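Local coordinates for protein acetyl-CoA acetyltransferase (Elizabethkingia anophelis NUHP1, PDB 6BN2) that probably catalyses, as a thiolase-family acetyltransferase, the reversible condensation of two acetyl-CoA molecules into acetoacetyl-CoA and free coenzyme A, at residues E124-V129 / H356-S361; T20-F25 / A222-Y227; M9-I14 / L280-S285; E116-G121 / L264-K269; F320-E325 / K344-G349. All coordinates share one frame; numbering follows the deposited sequence.

Contact 1: residues E124-V129 / H356-S361; sequences ENMSQV and HPLGSS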
# COMPACT_ATOMS: atom_id res chain seq x y z
N GLU A 124 12.37 -3.33 -2.84
CA GLU A 124 12.65 -3.73 -1.47
C GLU A 124 14.14 -3.66 -1.24
O GLU A 124 14.93 -4.09 -2.09
CB GLU A 124 12.16 -5.16 -1.18
CG GLU A 124 11.79 -5.37 0.30
CD GLU A 124 10.41 -4.78 0.63
OE1 GLU A 124 9.40 -5.26 0.06
OE2 GLU A 124 10.36 -3.82 1.42
N ASN A 125 14.53 -3.12 -0.09
CA ASN A 125 15.91 -3.28 0.36
C ASN A 125 15.83 -3.93 1.73
O ASN A 125 15.61 -3.26 2.74
CB ASN A 125 16.67 -1.97 0.38
CG ASN A 125 18.14 -2.19 0.67
OD1 ASN A 125 18.46 -2.86 1.64
ND2 ASN A 125 19.02 -1.69 -0.20
N MET A 126 15.98 -5.26 1.75
CA MET A 126 15.86 -5.97 3.01
C MET A 126 17.06 -5.71 3.90
O MET A 126 16.91 -5.71 5.13
CB MET A 126 15.65 -7.45 2.70
CG MET A 126 14.36 -7.62 1.89
SD MET A 126 13.89 -9.32 1.49
CE MET A 126 13.31 -9.93 3.08
N SER A 127 18.22 -5.40 3.31
CA SER A 127 19.42 -5.06 4.08
C SER A 127 19.20 -3.84 4.97
O SER A 127 19.84 -3.72 6.02
CB SER A 127 20.59 -4.79 3.14
OG SER A 127 20.88 -5.90 2.32
N GLN A 128 18.36 -2.91 4.54
CA GLN A 128 18.18 -1.63 5.24
C GLN A 128 16.98 -1.61 6.17
O GLN A 128 16.68 -0.55 6.75
CB GLN A 128 18.10 -0.48 4.23
CG GLN A 128 19.46 -0.19 3.53
CD GLN A 128 19.44 1.11 2.73
OE1 GLN A 128 18.44 1.83 2.70
NE2 GLN A 128 20.56 1.41 2.07
N VAL A 129 16.30 -2.73 6.37
CA VAL A 129 15.12 -2.71 7.25
C VAL A 129 15.58 -2.50 8.68
O VAL A 129 16.51 -3.19 9.12
CB VAL A 129 14.32 -4.00 7.11
CG1 VAL A 129 13.13 -4.02 8.09
CG2 VAL A 129 13.80 -4.13 5.67
N HIS A 356 14.99 -12.85 -3.63
CA HIS A 356 13.58 -12.60 -3.33
C HIS A 356 13.43 -11.33 -2.49
O HIS A 356 13.19 -11.38 -1.28
CB HIS A 356 13.01 -13.83 -2.61
CG HIS A 356 11.56 -13.72 -2.26
ND1 HIS A 356 10.69 -12.88 -2.92
CD2 HIS A 356 10.84 -14.36 -1.31
CE1 HIS A 356 9.49 -13.00 -2.38
NE2 HIS A 356 9.55 -13.90 -1.42
N PRO A 357 13.55 -10.13 -3.13
CA PRO A 357 13.21 -8.87 -2.44
C PRO A 357 11.70 -8.75 -2.38
O PRO A 357 11.05 -8.59 -3.42
CB PRO A 357 13.83 -7.78 -3.34
CG PRO A 357 14.60 -8.56 -4.48
CD PRO A 357 13.90 -9.90 -4.54
N LEU A 358 11.13 -8.87 -1.17
CA LEU A 358 9.71 -9.21 -1.05
C LEU A 358 8.81 -8.38 -1.96
O LEU A 358 8.02 -8.92 -2.74
CB LEU A 358 9.24 -9.04 0.40
CG LEU A 358 10.05 -9.75 1.49
CD1 LEU A 358 9.31 -9.55 2.85
CD2 LEU A 358 10.24 -11.23 1.19
N GLY A 359 8.89 -7.05 -1.85
CA GLY A 359 7.93 -6.19 -2.55
C GLY A 359 8.12 -6.11 -4.05
O GLY A 359 7.21 -5.63 -4.74
N SER A 360 9.26 -6.59 -4.56
CA SER A 360 9.54 -6.56 -5.99
C SER A 360 9.24 -7.88 -6.68
O SER A 360 8.91 -7.87 -7.87
CB SER A 360 11.02 -6.18 -6.21
OG SER A 360 11.38 -6.28 -7.59
N SER A 361 9.34 -9.01 -5.98
CA SER A 361 9.29 -10.31 -6.67
C SER A 361 8.01 -10.52 -7.47
O SER A 361 8.04 -11.17 -8.52
CB SER A 361 9.46 -11.44 -5.66
OG SER A 361 10.81 -11.44 -5.19
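Glu124 and Met126 meet the Gly-His-Pro loop of the thiolase fold, here His356 and Pro357 leading into helix 358-375, so that the end of a strand from the N-terminal half abuts an active-site loop of the C-terminal half. The close packing is around Glu124. Its CB sits 3.8 Å from Pro357 CB, and the chain, bent at chi2 (78°), swings the carboxylate over to the start of the helix. There OE1 takes a weak, bent bond from Gly359 N (2.7 Å, 127° at the hydrogen) and lies only 3.1 Å from Gly359 CA. The same OE1 also accepts from Val64 N and OE2 from Leu65 N, so this buried carboxylate is held by two peptide N-H groups, with the weaker bond from Gly359 N added; these and the adjacent helix start would probably favour its charged form. Met126 adds an apolar touch, its CE 3.6 Å from Leu358 CG, the two side chains crossing at about a right angle. Beyond Met126 the segment turns off: partly exposed Gln128 lies well clear of the helix and bonds to Ser30 O through NE2, while Val129 O accepts from Arg136 of the second subunit. His356 is the predicted proton acceptor. Leu358 CD2 rests 3.8 Å above one face of its ring, near the rim, and at the ring edge, in plane, His356 ND1 and Ser361 OG share a hydrogen bond of 2.7 Å.

Contact 2: residues T20-F25 / A222-Y227; sequences TPMGSF and AEDEEY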
# COMPACT_ATOMS: atom_id res chain seq x y z
N THR A 20 16.00 -4.37 -11.77
CA THR A 20 17.40 -4.33 -11.37
C THR A 20 17.93 -5.76 -11.23
O THR A 20 17.14 -6.71 -11.08
CB THR A 20 17.59 -3.57 -10.05
OG1 THR A 20 17.06 -4.35 -8.96
CG2 THR A 20 16.87 -2.22 -10.06
N PRO A 21 19.25 -5.96 -11.24
CA PRO A 21 19.77 -7.21 -10.70
C PRO A 21 19.42 -7.28 -9.22
O PRO A 21 19.13 -6.26 -8.58
CB PRO A 21 21.29 -7.12 -10.92
CG PRO A 21 21.54 -5.81 -11.68
CD PRO A 21 20.32 -4.96 -11.42
N MET A 22 19.46 -8.48 -8.66
CA MET A 22 19.13 -8.64 -7.25
C MET A 22 20.41 -8.79 -6.45
O MET A 22 21.28 -9.59 -6.80
CB MET A 22 18.19 -9.82 -7.04
CG MET A 22 16.81 -9.47 -7.55
SD MET A 22 15.65 -10.81 -7.42
CE MET A 22 16.05 -11.76 -8.89
N GLY A 23 20.53 -8.00 -5.39
CA GLY A 23 21.67 -8.09 -4.50
C GLY A 23 21.39 -9.03 -3.34
O GLY A 23 20.25 -9.23 -2.93
N SER A 24 22.46 -9.61 -2.82
CA SER A 24 22.39 -10.49 -1.66
C SER A 24 22.22 -9.66 -0.39
O SER A 24 22.51 -8.46 -0.36
CB SER A 24 23.65 -11.36 -1.55
OG SER A 24 23.76 -12.23 -2.66
N PHE A 25 21.78 -10.33 0.67
CA PHE A 25 21.57 -9.66 1.95
C PHE A 25 22.90 -9.09 2.44
O PHE A 25 23.91 -9.80 2.52
CB PHE A 25 21.02 -10.67 2.96
CG PHE A 25 20.50 -10.06 4.24
CD1 PHE A 25 20.98 -10.50 5.46
CD2 PHE A 25 19.52 -9.08 4.21
CE1 PHE A 25 20.48 -9.95 6.65
CE2 PHE A 25 19.03 -8.53 5.39
CZ PHE A 25 19.52 -8.97 6.60
N ALA A 222 25.44 -5.18 -12.40
CA ALA A 222 24.66 -5.51 -13.59
C ALA A 222 24.14 -6.93 -13.64
O ALA A 222 23.41 -7.27 -14.58
CB ALA A 222 25.49 -5.23 -14.85
N GLU A 223 24.46 -7.78 -12.67
CA GLU A 223 24.10 -9.18 -12.74
C GLU A 223 23.70 -9.68 -11.36
O GLU A 223 24.31 -9.30 -10.35
CB GLU A 223 25.28 -10.00 -13.29
CG GLU A 223 24.95 -11.46 -13.55
CD GLU A 223 26.05 -12.18 -14.32
OE1 GLU A 223 26.95 -11.50 -14.87
OE2 GLU A 223 26.01 -13.43 -14.38
N ASP A 224 22.67 -10.52 -11.32
CA ASP A 224 22.24 -11.16 -10.07
C ASP A 224 23.43 -11.82 -9.41
O ASP A 224 24.22 -12.50 -10.08
CB ASP A 224 21.18 -12.23 -10.35
CG ASP A 224 19.91 -11.66 -10.94
OD1 ASP A 224 19.50 -10.55 -10.58
OD2 ASP A 224 19.31 -12.35 -11.78
N GLU A 225 23.59 -11.63 -8.10
CA GLU A 225 24.75 -12.21 -7.43
C GLU A 225 24.41 -13.39 -6.54
O GLU A 225 25.32 -14.12 -6.13
CB GLU A 225 25.52 -11.15 -6.61
CG GLU A 225 24.77 -10.58 -5.39
CD GLU A 225 25.51 -9.40 -4.74
OE1 GLU A 225 26.66 -9.10 -5.12
OE2 GLU A 225 24.93 -8.76 -3.83
N GLU A 226 23.12 -13.63 -6.26
CA GLU A 226 22.76 -14.70 -5.34
C GLU A 226 23.10 -16.08 -5.91
O GLU A 226 23.50 -16.97 -5.16
CB GLU A 226 21.27 -14.63 -5.00
CG GLU A 226 20.89 -15.52 -3.83
CD GLU A 226 21.55 -15.07 -2.54
OE1 GLU A 226 21.42 -13.87 -2.18
OE2 GLU A 226 22.20 -15.90 -1.88
N TYR A 227 22.94 -16.28 -7.22
CA TYR A 227 23.01 -17.63 -7.77
C TYR A 227 24.43 -18.16 -7.80
O TYR A 227 24.64 -19.37 -7.98
CB TYR A 227 22.38 -17.69 -9.17
CG TYR A 227 23.23 -17.14 -10.29
CD1 TYR A 227 24.11 -17.98 -10.98
CD2 TYR A 227 23.16 -15.81 -10.69
CE1 TYR A 227 24.90 -17.51 -12.01
CE2 TYR A 227 23.95 -15.33 -11.73
CZ TYR A 227 24.82 -16.19 -12.39
OH TYR A 227 25.61 -15.75 -13.43
O HOH W 1 20.75 -12.30 -7.06
O HOH W 2 21.16 -13.08 0.38
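From Pro21 to Ser24 the backbone runs beside Ala222 to Glu226 in roughly the same direction, 37° apart, and one long, weak backbone hydrogen bond joins the two, Glu225 N to Met22 O at 3.3 Å. A water bridges the same place, donating to Met22 O and accepting from Glu226 N. Most of the grip comes from acidic side chains reaching across to main-chain N-H groups. Asp224 OD1 takes Met22 N on its anti lone pair at 2.8 Å, while OD2 is held by Arg19 in a salt bridge and by Trp197 NE1. Glu225 repeats the device one step on: with CG in the crowded position between N and carbonyl carbon (chi1 67°) and the chain extended beyond it, OE2 reaches Ser24 N, also at 2.8 Å and nearly straight at 167°, again by its anti lone pair. Its OE1 bonds to Ser28 OG. Ser24 is deposited in two conformers; in one, its OG donates to Glu226 OE1 from above the carboxylate plane, an oxygen that also receives Asn258 ND2 and a water bridging to Phe25 N. Pro21 packs flush on the backbone of 222-227, CG 3.4 Å from Ala222 C and CB 3.5 Å from Glu223 C. With the side chain of Met22 about 6 Å from that of His356, this is the seam where the loop domain of a thiolase, inserted between strands 117-125 and 258-268, closes down beside the probable catalytic pocket.

Contact 3: residues M9-I14 / L280-S285; sequences MKEVFI and LAKIVS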
# COMPACT_ATOMS: atom_id res chain seq x y z
N MET A 9 -14.65 -4.60 -22.18
CA MET A 9 -13.68 -3.94 -21.32
C MET A 9 -12.40 -3.59 -22.11
O MET A 9 -11.97 -4.38 -22.95
CB MET A 9 -13.34 -4.82 -20.12
CG MET A 9 -13.02 -4.07 -18.83
SD MET A 9 -14.49 -3.47 -17.95
CE MET A 9 -15.34 -5.01 -17.59
N LYS A 10 -11.83 -2.42 -21.83
CA LYS A 10 -10.58 -1.99 -22.45
C LYS A 10 -9.49 -3.04 -22.27
O LYS A 10 -9.33 -3.62 -21.19
CB LYS A 10 -10.08 -0.69 -21.83
CG LYS A 10 -10.67 0.59 -22.34
CD LYS A 10 -9.87 1.75 -21.80
CE LYS A 10 -10.55 3.07 -22.10
NZ LYS A 10 -9.67 4.21 -21.76
N GLU A 11 -8.68 -3.23 -23.30
CA GLU A 11 -7.49 -4.04 -23.16
C GLU A 11 -6.40 -3.27 -22.43
O GLU A 11 -6.35 -2.03 -22.46
CB GLU A 11 -6.99 -4.50 -24.53
CG GLU A 11 -7.95 -5.39 -25.28
CD GLU A 11 -7.54 -5.60 -26.72
OE1 GLU A 11 -7.41 -4.59 -27.45
OE2 GLU A 11 -7.32 -6.76 -27.12
N VAL A 12 -5.51 -4.01 -21.77
CA VAL A 12 -4.37 -3.43 -21.07
C VAL A 12 -3.12 -4.11 -21.59
O VAL A 12 -3.02 -5.35 -21.54
CB VAL A 12 -4.47 -3.62 -19.55
CG1 VAL A 12 -3.32 -2.86 -18.86
CG2 VAL A 12 -5.83 -3.15 -19.07
N PHE A 13 -2.18 -3.32 -22.08
CA PHE A 13 -0.95 -3.83 -22.65
C PHE A 13 0.25 -3.45 -21.80
O PHE A 13 0.26 -2.39 -21.16
CB PHE A 13 -0.76 -3.29 -24.06
CG PHE A 13 -1.77 -3.79 -25.01
CD1 PHE A 13 -1.55 -4.98 -25.71
CD2 PHE A 13 -2.96 -3.10 -25.20
CE1 PHE A 13 -2.51 -5.46 -26.59
CE2 PHE A 13 -3.92 -3.58 -26.08
CZ PHE A 13 -3.69 -4.76 -26.78
N ILE A 14 1.26 -4.32 -21.79
CA ILE A 14 2.54 -4.04 -21.15
C ILE A 14 3.47 -3.59 -22.25
O ILE A 14 3.76 -4.36 -23.18
CB ILE A 14 3.10 -5.28 -20.44
CG1 ILE A 14 2.15 -5.71 -19.31
CG2 ILE A 14 4.49 -4.98 -19.87
CD1 ILE A 14 2.44 -7.13 -18.82
N LEU A 280 4.80 -5.37 -25.60
CA LEU A 280 5.47 -6.64 -25.34
C LEU A 280 4.47 -7.78 -25.17
O LEU A 280 4.68 -8.89 -25.67
CB LEU A 280 6.34 -6.53 -24.08
CG LEU A 280 7.40 -5.43 -24.07
CD1 LEU A 280 8.09 -5.41 -22.71
CD2 LEU A 280 8.41 -5.71 -25.18
N ALA A 281 3.37 -7.51 -24.46
CA ALA A 281 2.43 -8.53 -24.05
C ALA A 281 1.12 -7.85 -23.69
O ALA A 281 1.07 -6.64 -23.47
CB ALA A 281 2.96 -9.33 -22.84
N LYS A 282 0.06 -8.65 -23.65
CA LYS A 282 -1.26 -8.18 -23.23
C LYS A 282 -1.59 -8.84 -21.90
O LYS A 282 -1.30 -10.01 -21.70
CB LYS A 282 -2.31 -8.56 -24.29
CG LYS A 282 -3.74 -8.25 -23.90
CD LYS A 282 -4.66 -8.57 -25.09
CE LYS A 282 -6.06 -8.94 -24.63
NZ LYS A 282 -6.96 -9.17 -25.81
N ILE A 283 -2.18 -8.08 -20.98
CA ILE A 283 -2.67 -8.68 -19.74
C ILE A 283 -4.03 -9.29 -20.03
O ILE A 283 -4.95 -8.58 -20.44
CB ILE A 283 -2.74 -7.66 -18.60
CG1 ILE A 283 -1.33 -7.21 -18.21
CG2 ILE A 283 -3.45 -8.27 -17.38
CD1 ILE A 283 -1.29 -6.05 -17.19
N VAL A 284 -4.16 -10.60 -19.86
CA VAL A 284 -5.40 -11.28 -20.21
C VAL A 284 -6.38 -11.29 -19.03
O VAL A 284 -7.56 -10.96 -19.20
CB VAL A 284 -5.11 -12.71 -20.69
CG1 VAL A 284 -6.41 -13.44 -20.99
CG2 VAL A 284 -4.20 -12.69 -21.92
N SER A 285 -5.88 -11.66 -17.85
CA SER A 285 -6.69 -11.76 -16.65
C SER A 285 -5.78 -11.83 -15.44
O SER A 285 -4.55 -11.98 -15.55
CB SER A 285 -7.59 -12.99 -16.69
OG SER A 285 -6.77 -14.16 -16.67
O HOH W 3 -6.29 -6.81 -21.86
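The Phe13 ring leans obliquely against Lys282, its CD1 and CE1 each 3.9 Å from Lys282 CB. The other flat group is the carboxylate of Glu11: its OE2 offers the anti lone pair to Lys282 NZ in a 2.8 Å salt bridge. Lys282 gets there because CG stands anti to the backbone N (chi1 174°) and the rest of the chain is extended, running obliquely past the phenyl ring to its charged tip. Val12, Ile14 and Ile283 occupy the other side of the sheet. Here Ile14 CD1 touches Ile283 CG1 at 3.8 Å, the two side chains at about a right angle, and strand 258-268 adds Leu266 to the cluster. The main chains are antiparallel, tied by Ile14 N to Ala281 O and Ile283 N to Val12 O, both 2.9 Å. Towards Glu11 a water takes over, accepting from Val12 N and donating to Ile283 O. At the far end Ile14 O receives Leu280 N at 2.8 Å and, weakly, Ala281 N at 3.4 Å. Two residues facing one make a classic beta bulge, set where strands 12-24 and 281-290 join the N- and C-terminal halves of the thiolase core sheet.

Contact 4: residues E116-G121 / L264-K269; sequences EAIVAG and LVLMSK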
# COMPACT_ATOMS: atom_id res chain seq x y z
N GLU A 116 -4.59 6.21 -19.01
CA GLU A 116 -4.15 5.62 -20.26
C GLU A 116 -2.73 5.08 -20.19
O GLU A 116 -2.35 4.26 -21.03
CB GLU A 116 -4.22 6.65 -21.39
CG GLU A 116 -5.61 7.25 -21.59
CD GLU A 116 -6.59 6.26 -22.19
OE1 GLU A 116 -6.32 5.73 -23.31
OE2 GLU A 116 -7.63 6.02 -21.54
N ALA A 117 -1.93 5.53 -19.22
CA ALA A 117 -0.56 5.05 -19.08
C ALA A 117 -0.21 5.11 -17.60
O ALA A 117 -0.49 6.13 -16.95
CB ALA A 117 0.44 5.90 -19.88
N ILE A 118 0.38 4.04 -17.09
CA ILE A 118 0.60 3.90 -15.65
C ILE A 118 1.82 3.01 -15.43
O ILE A 118 2.07 2.08 -16.20
CB ILE A 118 -0.68 3.35 -14.97
CG1 ILE A 118 -0.49 3.22 -13.45
CG2 ILE A 118 -1.15 2.04 -15.58
CD1 ILE A 118 -1.84 3.07 -12.70
N VAL A 119 2.60 3.33 -14.39
CA VAL A 119 3.76 2.53 -13.99
C VAL A 119 3.34 1.65 -12.82
O VAL A 119 2.69 2.13 -11.88
CB VAL A 119 4.94 3.42 -13.59
CG1 VAL A 119 6.00 2.60 -12.82
CG2 VAL A 119 5.56 4.12 -14.81
N ALA A 120 3.72 0.37 -12.87
CA ALA A 120 3.49 -0.52 -11.74
C ALA A 120 4.72 -1.39 -11.54
O ALA A 120 5.33 -1.86 -12.50
CB ALA A 120 2.24 -1.41 -11.95
N GLY A 121 5.06 -1.65 -10.28
CA GLY A 121 6.23 -2.46 -10.00
C GLY A 121 6.39 -2.67 -8.51
O GLY A 121 5.40 -2.69 -7.77
N LEU A 264 7.09 -1.92 -14.60
CA LEU A 264 6.43 -2.12 -15.88
C LEU A 264 5.65 -0.87 -16.24
O LEU A 264 5.16 -0.14 -15.37
CB LEU A 264 5.48 -3.33 -15.85
CG LEU A 264 6.05 -4.72 -15.54
CD1 LEU A 264 6.36 -4.92 -14.06
CD2 LEU A 264 5.03 -5.77 -16.00
N VAL A 265 5.53 -0.61 -17.53
CA VAL A 265 4.64 0.44 -18.01
C VAL A 265 3.46 -0.23 -18.70
O VAL A 265 3.66 -1.06 -19.59
CB VAL A 265 5.35 1.41 -18.96
CG1 VAL A 265 4.32 2.43 -19.47
CG2 VAL A 265 6.52 2.14 -18.26
N LEU A 266 2.25 0.12 -18.25
CA LEU A 266 0.99 -0.37 -18.81
C LEU A 266 0.31 0.73 -19.61
O LEU A 266 0.36 1.90 -19.22
CB LEU A 266 0.06 -0.81 -17.68
CG LEU A 266 -0.00 -2.28 -17.25
CD1 LEU A 266 1.35 -2.88 -17.10
CD2 LEU A 266 -0.80 -2.38 -15.96
N MET A 267 -0.35 0.36 -20.70
CA MET A 267 -1.05 1.34 -21.51
C MET A 267 -2.32 0.76 -22.09
O MET A 267 -2.42 -0.45 -22.33
CB MET A 267 -0.21 1.83 -22.70
CG MET A 267 0.84 2.83 -22.34
SD MET A 267 1.74 3.41 -23.78
CE MET A 267 3.00 4.38 -22.94
N SER A 268 -3.27 1.65 -22.35
CA SER A 268 -4.41 1.31 -23.20
C SER A 268 -3.96 1.14 -24.65
O SER A 268 -2.90 1.60 -25.07
CB SER A 268 -5.47 2.40 -23.13
OG SER A 268 -4.99 3.59 -23.74
N LYS A 269 -4.82 0.47 -25.42
CA LYS A 269 -4.58 0.32 -26.86
C LYS A 269 -4.47 1.68 -27.53
O LYS A 269 -3.56 1.93 -28.33
CB LYS A 269 -5.70 -0.50 -27.48
CG LYS A 269 -5.59 -0.68 -29.00
CD LYS A 269 -6.57 -1.74 -29.48
CE LYS A 269 -6.55 -1.89 -30.99
NZ LYS A 269 -7.14 -0.71 -31.66
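Ile118 and Leu266, the latter in one of its two deposited conformers, lie side by side and point the same way, on the face of the sheet they share with Ala120 and Leu264, and their closest approach is 3.7 Å from Ile118 CG2 to Leu266 CB. Ile118 CG1 is anti to the backbone N (chi1 -179°), which tucks CG2 in toward the neighbouring strand and carries CD1 away from it. Helix 98-111 covers this face, setting Ala106 against Ile118, Ala120 and Leu266. Leu264, beside small Ala120, lays CD1 near Ala120 O. On the opposite face, Val119 and Val265 cross at a slant, touching methyl to methyl through their CG2 atoms at 4.1 Å, and Ala117 CB rests on Met267 CG at 4.0 Å. Between the two layers of side chains runs a regular antiparallel ladder: Ile118 and Leu266 exchange two backbone hydrogen bonds, as do Ala120 and Leu264, the straightest being Leu266 N to Ile118 O (2.8 Å, 174°). In the non-hydrogen-bonded pairs the CA-H groups point at carbonyls instead, as with Ala117 CA and Leu266 O at 3.3 Å. The ladder ends in polar contacts. Ser268 N binds Glu116 O at 3.1 Å, and Ser268 OG donates to Glu116 OE1 at 2.6 Å, coming from above the carboxylate plane. Ser268 is also the N-cap of helix 269-274, its OG accepting from Lys271 N, while Glu116 OE2 pairs with Lys10. The chemistry thus divides along the strands: an apolar, regularly hydrogen-bonded stretch, and a charged end where one short serine-glutamate bond would help hold the capping hydroxyl in position.

Contact 5: residues F320-E325 / K344-G349; sequences FFEFNE and KVNVNG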
# COMPACT_ATOMS: atom_id res chain seq x y z
N PHE A 320 4.10 -21.37 -20.57
CA PHE A 320 5.14 -21.24 -19.56
C PHE A 320 4.57 -20.57 -18.32
O PHE A 320 3.66 -19.75 -18.40
CB PHE A 320 6.34 -20.43 -20.09
CG PHE A 320 7.13 -21.19 -21.09
CD1 PHE A 320 6.84 -21.08 -22.45
CD2 PHE A 320 8.10 -22.09 -20.69
CE1 PHE A 320 7.54 -21.85 -23.40
CE2 PHE A 320 8.82 -22.85 -21.62
CZ PHE A 320 8.53 -22.73 -22.97
N PHE A 321 5.15 -20.94 -17.17
CA PHE A 321 4.70 -20.47 -15.86
C PHE A 321 5.87 -19.87 -15.10
O PHE A 321 7.00 -20.36 -15.20
CB PHE A 321 4.15 -21.61 -15.00
CG PHE A 321 3.00 -22.35 -15.61
CD1 PHE A 321 3.23 -23.38 -16.52
CD2 PHE A 321 1.69 -22.05 -15.24
CE1 PHE A 321 2.17 -24.09 -17.07
CE2 PHE A 321 0.61 -22.76 -15.80
CZ PHE A 321 0.85 -23.78 -16.71
N GLU A 322 5.58 -18.84 -14.30
CA GLU A 322 6.52 -18.35 -13.30
C GLU A 322 5.81 -18.41 -11.96
O GLU A 322 4.87 -17.66 -11.73
CB GLU A 322 6.97 -16.92 -13.59
CG GLU A 322 7.96 -16.80 -14.73
CD GLU A 322 9.36 -17.19 -14.31
OE1 GLU A 322 10.05 -17.82 -15.15
OE2 GLU A 322 9.78 -16.87 -13.18
N PHE A 323 6.24 -19.33 -11.10
CA PHE A 323 5.75 -19.44 -9.72
C PHE A 323 6.88 -19.03 -8.79
O PHE A 323 7.94 -19.66 -8.81
CB PHE A 323 5.32 -20.87 -9.39
CG PHE A 323 3.95 -21.23 -9.86
CD1 PHE A 323 2.84 -20.95 -9.09
CD2 PHE A 323 3.78 -21.93 -11.05
CE1 PHE A 323 1.57 -21.32 -9.51
CE2 PHE A 323 2.52 -22.29 -11.47
CZ PHE A 323 1.41 -21.99 -10.71
N ASN A 324 6.66 -18.01 -7.96
CA ASN A 324 7.77 -17.55 -7.15
C ASN A 324 8.22 -18.63 -6.18
O ASN A 324 7.40 -19.30 -5.54
CB ASN A 324 7.44 -16.28 -6.38
CG ASN A 324 8.70 -15.60 -5.85
OD1 ASN A 324 9.61 -15.27 -6.62
ND2 ASN A 324 8.76 -15.41 -4.54
N GLU A 325 9.54 -18.81 -6.08
CA GLU A 325 10.14 -19.89 -5.28
C GLU A 325 10.49 -19.38 -3.88
O GLU A 325 11.65 -19.31 -3.51
CB GLU A 325 11.39 -20.42 -5.97
CG GLU A 325 11.22 -20.81 -7.40
CD GLU A 325 12.51 -21.32 -8.03
OE1 GLU A 325 13.60 -21.10 -7.46
OE2 GLU A 325 12.44 -21.94 -9.12
N LYS A 344 8.32 -26.55 -17.86
CA LYS A 344 7.62 -25.35 -18.29
C LYS A 344 7.52 -24.30 -17.19
O LYS A 344 6.93 -23.23 -17.43
CB LYS A 344 6.21 -25.71 -18.78
CG LYS A 344 6.22 -26.65 -19.99
CD LYS A 344 4.85 -27.24 -20.27
CE LYS A 344 3.76 -26.18 -20.33
NZ LYS A 344 2.54 -26.68 -21.04
N VAL A 345 8.09 -24.55 -16.01
CA VAL A 345 7.94 -23.68 -14.85
C VAL A 345 9.32 -23.14 -14.46
O VAL A 345 10.26 -23.92 -14.26
CB VAL A 345 7.30 -24.41 -13.65
CG1 VAL A 345 7.08 -23.45 -12.49
CG2 VAL A 345 5.98 -25.09 -14.06
N ASN A 346 9.42 -21.81 -14.34
CA ASN A 346 10.65 -21.12 -13.91
C ASN A 346 11.85 -21.57 -14.73
O ASN A 346 12.88 -22.00 -14.18
CB ASN A 346 10.92 -21.33 -12.41
CG ASN A 346 9.81 -20.79 -11.54
OD1 ASN A 346 8.89 -20.14 -12.02
ND2 ASN A 346 9.89 -21.06 -10.24
N VAL A 347 11.72 -21.49 -16.06
CA VAL A 347 12.70 -22.14 -16.94
C VAL A 347 14.05 -21.43 -16.96
O VAL A 347 15.05 -22.06 -17.34
CB VAL A 347 12.13 -22.30 -18.36
CG1 VAL A 347 10.83 -23.13 -18.33
CG2 VAL A 347 11.93 -20.98 -19.04
N ASN A 348 14.10 -20.16 -16.54
CA ASN A 348 15.36 -19.42 -16.45
C ASN A 348 15.87 -19.35 -15.01
O ASN A 348 16.76 -18.55 -14.71
CB ASN A 348 15.20 -18.01 -17.01
CG ASN A 348 15.00 -17.99 -18.52
OD1 ASN A 348 15.13 -19.02 -19.19
ND2 ASN A 348 14.70 -16.81 -19.06
N GLY A 349 15.34 -20.18 -14.12
CA GLY A 349 15.69 -20.12 -12.72
C GLY A 349 14.64 -19.36 -11.93
O GLY A 349 13.75 -18.71 -12.48
O HOH W 4 9.36 -19.85 -16.84
O HOH W 5 12.57 -18.36 -15.01
O HOH W 6 12.08 -16.60 -12.01
O HOH W 7 9.16 -17.54 -10.59
O HOH W 8 13.96 -22.82 -11.57
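Asn346 reaches across to Phe323 and Glu325, and its side chain carries the polar part of this contact. CB lies 3.7 Å from Glu325 OE2; CG, anti to the carbonyl carbon (chi1 -61°), turns the amide toward the end of strand 320-323. OD1 takes Phe323 N at 2.9 Å in its carbonyl plane, on a lone pair, and also sits 3.2 Å from Glu322 CA. ND2 spends both hydrogens close to the amide plane, one on Phe323 O at 2.8 Å, the other on Glu325 OE2 at 2.9 Å, where the two side chains meet tip to tip with their planes 45° apart. The other carboxylate oxygen, Glu325 OE1, is bonded to Ser189 OG and Val352 N. Behind the amide the backbones pair once around Phe321, through Phe321 N to Lys344 O and Asn346 N to Phe321 O. Asn346 itself has a left-handed backbone and opens a type I turn to Gly349. Hydrophobic contacts flank this: Val347 CG1 at the edge of the Phe320 ring, 3.8 Å from CD2, and Val345 CG1 at the edge of the Phe323 ring in one of its two conformers. Waters link Glu322 to Val347 N, Asn348 N and Gly349 O. In effect the Asn346 amide stands in for a peptide group, prolonging the strand pairing after the main chain has turned off, and it ties down Phe323 just ahead of the thiolase Asn-Glu-Ala-Phe signature that begins at Asn324.

All five contacts are largely buried and all reach the large mixed sheet, but they lie at different depths. Contact 1, about 9 Å from the chain centre, is deepest; contacts 3 and 4, about 20 and 18 Å out, sit together in the middle strands of the sheet, away from the annotated sites, where neighbouring strands 12-24 and 258-268 are probably hydrogen-bonded through Met267 N and Phe13 O. Those two rely on backbone ladders, with charged pairs at their ends. Contacts 1, 2 and 5 bind loops instead, largely through carboxylates or an amide, and they gather around the predicted active-site residue His356: Pro357 of contact 1 packs on Met22 of contact 2, and His356 on Asn324 of contact 5.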